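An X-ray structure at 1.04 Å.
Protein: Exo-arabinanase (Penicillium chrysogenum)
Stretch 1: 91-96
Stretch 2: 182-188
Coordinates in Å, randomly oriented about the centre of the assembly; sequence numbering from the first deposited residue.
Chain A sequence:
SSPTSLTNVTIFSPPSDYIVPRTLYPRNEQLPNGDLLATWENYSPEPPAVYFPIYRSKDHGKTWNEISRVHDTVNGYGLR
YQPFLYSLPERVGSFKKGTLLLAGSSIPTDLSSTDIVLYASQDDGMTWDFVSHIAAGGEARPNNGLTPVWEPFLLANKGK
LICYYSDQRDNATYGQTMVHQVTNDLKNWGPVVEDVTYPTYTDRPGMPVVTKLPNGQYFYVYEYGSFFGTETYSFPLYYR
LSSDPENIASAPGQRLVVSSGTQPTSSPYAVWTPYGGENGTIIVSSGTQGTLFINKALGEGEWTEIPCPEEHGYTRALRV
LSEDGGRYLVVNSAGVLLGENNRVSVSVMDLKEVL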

# COMPACT_ATOMS: atom_id res chain seq x y z
N ARG A 91 -9.02 19.42 1.74
CA ARG A 91 -10.45 19.14 1.61
C ARG A 91 -10.68 18.48 0.26
O ARG A 91 -10.15 18.91 -0.76
CB ARG A 91 -11.19 20.47 1.73
CG ARG A 91 -12.69 20.39 1.38
CD ARG A 91 -13.44 21.65 1.77
NE ARG A 91 -13.79 21.78 3.17
CZ ARG A 91 -14.86 21.23 3.75
NH1 ARG A 91 -15.66 20.44 3.03
NH2 ARG A 91 -15.15 21.44 5.02
N VAL A 92 -11.59 17.51 0.23
CA VAL A 92 -12.14 16.94 -0.99
C VAL A 92 -13.64 16.98 -0.87
O VAL A 92 -14.21 16.30 -0.03
CB VAL A 92 -11.61 15.52 -1.30
CG1 VAL A 92 -12.28 15.02 -2.56
CG2 VAL A 92 -10.11 15.53 -1.46
N GLY A 93 -14.31 17.84 -1.66
CA GLY A 93 -15.75 17.94 -1.58
C GLY A 93 -16.17 18.40 -0.21
O GLY A 93 -15.70 19.40 0.34
N SER A 94 -17.07 17.67 0.39
CA SER A 94 -17.65 17.99 1.72
C SER A 94 -16.76 17.46 2.86
O SER A 94 -17.12 17.69 4.00
CB SER A 94 -19.06 17.40 1.89
OG SER A 94 -19.00 15.98 2.00
N PHE A 95 -15.64 16.82 2.57
CA PHE A 95 -14.78 16.21 3.57
C PHE A 95 -13.54 17.07 3.82
O PHE A 95 -12.70 17.31 2.93
CB PHE A 95 -14.36 14.79 3.14
CG PHE A 95 -15.52 13.85 3.06
CD1 PHE A 95 -15.84 13.08 4.17
CD2 PHE A 95 -16.31 13.72 1.93
CE1 PHE A 95 -16.92 12.22 4.13
CE2 PHE A 95 -17.38 12.86 1.88
CZ PHE A 95 -17.70 12.12 2.99
N LYS A 96 -13.45 17.58 5.07
CA LYS A 96 -12.35 18.45 5.44
C LYS A 96 -11.01 17.78 5.34
O LYS A 96 -10.87 16.57 5.52
CB LYS A 96 -12.55 18.88 6.96
CG LYS A 96 -13.44 20.06 7.14
CD LYS A 96 -13.60 20.41 8.62
CE LYS A 96 -12.25 20.58 9.28
NZ LYS A 96 -12.50 21.30 10.60
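Stretch 2, residues 182-188: VTNDLKN

Stretch 1 is a compact reverse turn, type II' from V92 to F95, closed at both ends of its backbone: F95 N donates to V92 O at 3.0 Å, and V92 N donates to F95 O at 2.9 Å. The CA-to-CB bonds of V92 and F95 point toward stretch 2. Against this turn lies the end of a strand and the loop that follows it, and contacts advance in the same order on both stretches, from N184 against V92 and G93 to K187 against F95. No direct hydrogen bond joins the two segments, so the fit rests on shape, apolar packing and one water.

Stretch 2 enters as strand at V182 and T183. V182 is out of reach, and T183 barely touches the turn. T183 OG1 donates to N188 O at 2.6 Å and accepts from D185 N at 3.2 Å, holding the loop in a tight curl. At N184 the backbone has left the extended conformation (phi/psi -108/9), and its carbonyl meets the turn: N184 O is 3.7 Å from V92 CG1 and 3.2 Å from G93 N, the latter at too poor an angle for a hydrogen bond.

The nearest CA pair is D185 CA and G93 CA, 4.1 Å apart. Glycine suits this place twice over: its phi is positive, and an ideal CB on G93 would fall 2.7 Å from D185 CA and 2.9 Å from N184 O, both clashes. The CA-to-CB bond of D185 points away from the turn, and the carboxylate serves its own loop, D185 OD1 accepting from K187 N and N188 N, each at 2.8 Å. The backbone D185 O lies near the plane of the F95 ring, at its edge, 3.5 Å from F95 CE2. D185 O accepts from water 1 at 2.7 Å, and that water accepts from S94 N at 2.9 Å, a polar bridge between the two backbones.

L186 is the apolar plug. With a positive phi of its own (69/-1), it directs its side chain toward the turn, between V92 and F95. L186 CD2 packs 3.8 Å from V92 CG1, while L186 CD1 sits over one face of the F95 ring, 3.7 Å from the ring centroid in a CH-pi contact.

K187 starts sideways, but its extended chain brings the end nearer, K187 CE reaching 4.5 Å from F95 CE2. N188 is already clear of the turn, and N188 ND2 donates to D185 OD2 at 2.9 Å. The rule: a self-braced loop offers one leucine to a turn whose glycine permits close approach.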

# COMPACT_ATOMS: atom_id res chain seq x y z
N VAL A 182 -11.08 8.59 -10.18
CA VAL A 182 -10.93 9.88 -9.52
C VAL A 182 -12.28 10.35 -9.02
O VAL A 182 -13.31 10.10 -9.66
CB VAL A 182 -10.35 10.93 -10.47
CG1 VAL A 182 -10.00 12.19 -9.74
CG2 VAL A 182 -9.15 10.32 -11.17
N THR A 183 -12.30 11.09 -7.91
CA THR A 183 -13.47 11.70 -7.38
C THR A 183 -13.16 13.10 -6.87
O THR A 183 -12.09 13.35 -6.36
CB THR A 183 -14.08 10.82 -6.25
OG1 THR A 183 -15.30 11.37 -5.83
CG2 THR A 183 -13.13 10.68 -5.12
N ASN A 184 -14.16 14.00 -6.97
CA ASN A 184 -14.05 15.31 -6.31
C ASN A 184 -14.96 15.40 -5.11
O ASN A 184 -15.07 16.48 -4.49
CB ASN A 184 -14.21 16.45 -7.26
CG ASN A 184 -15.51 16.53 -7.91
OD1 ASN A 184 -16.46 16.04 -7.37
ND2 ASN A 184 -15.65 17.05 -9.13
N ASP A 185 -15.59 14.33 -4.67
CA ASP A 185 -16.51 14.40 -3.53
C ASP A 185 -16.52 13.16 -2.63
O ASP A 185 -17.25 13.14 -1.63
CB ASP A 185 -17.92 14.69 -3.99
CG ASP A 185 -18.55 13.67 -4.89
OD1 ASP A 185 -17.99 12.56 -5.03
OD2 ASP A 185 -19.66 13.95 -5.42
N LEU A 186 -15.75 12.12 -2.85
CA LEU A 186 -15.63 10.81 -2.25
C LEU A 186 -16.81 9.89 -2.52
O LEU A 186 -16.80 8.74 -2.03
CB LEU A 186 -15.34 10.93 -0.77
CG LEU A 186 -14.15 11.76 -0.35
CD1 LEU A 186 -13.80 11.45 1.11
CD2 LEU A 186 -12.93 11.48 -1.20
N LYS A 187 -17.84 10.36 -3.25
CA LYS A 187 -19.07 9.67 -3.42
C LYS A 187 -19.25 9.23 -4.84
O LYS A 187 -19.72 8.10 -5.04
CB LYS A 187 -20.23 10.62 -3.05
CG LYS A 187 -20.19 10.99 -1.56
CD LYS A 187 -21.20 12.08 -1.35
CE LYS A 187 -21.45 12.51 0.07
NZ LYS A 187 -22.67 13.40 0.15
N ASN A 188 -18.92 10.06 -5.76
CA ASN A 188 -19.13 9.76 -7.17
C ASN A 188 -17.77 9.59 -7.78
O ASN A 188 -16.96 10.51 -7.65
CB ASN A 188 -19.88 10.87 -7.88
CG ASN A 188 -21.27 11.00 -7.29
OD1 ASN A 188 -22.06 10.18 -7.73
ND2 ASN A 188 -21.51 11.98 -6.40
O HOH W 1 -18.42 15.33 -0.64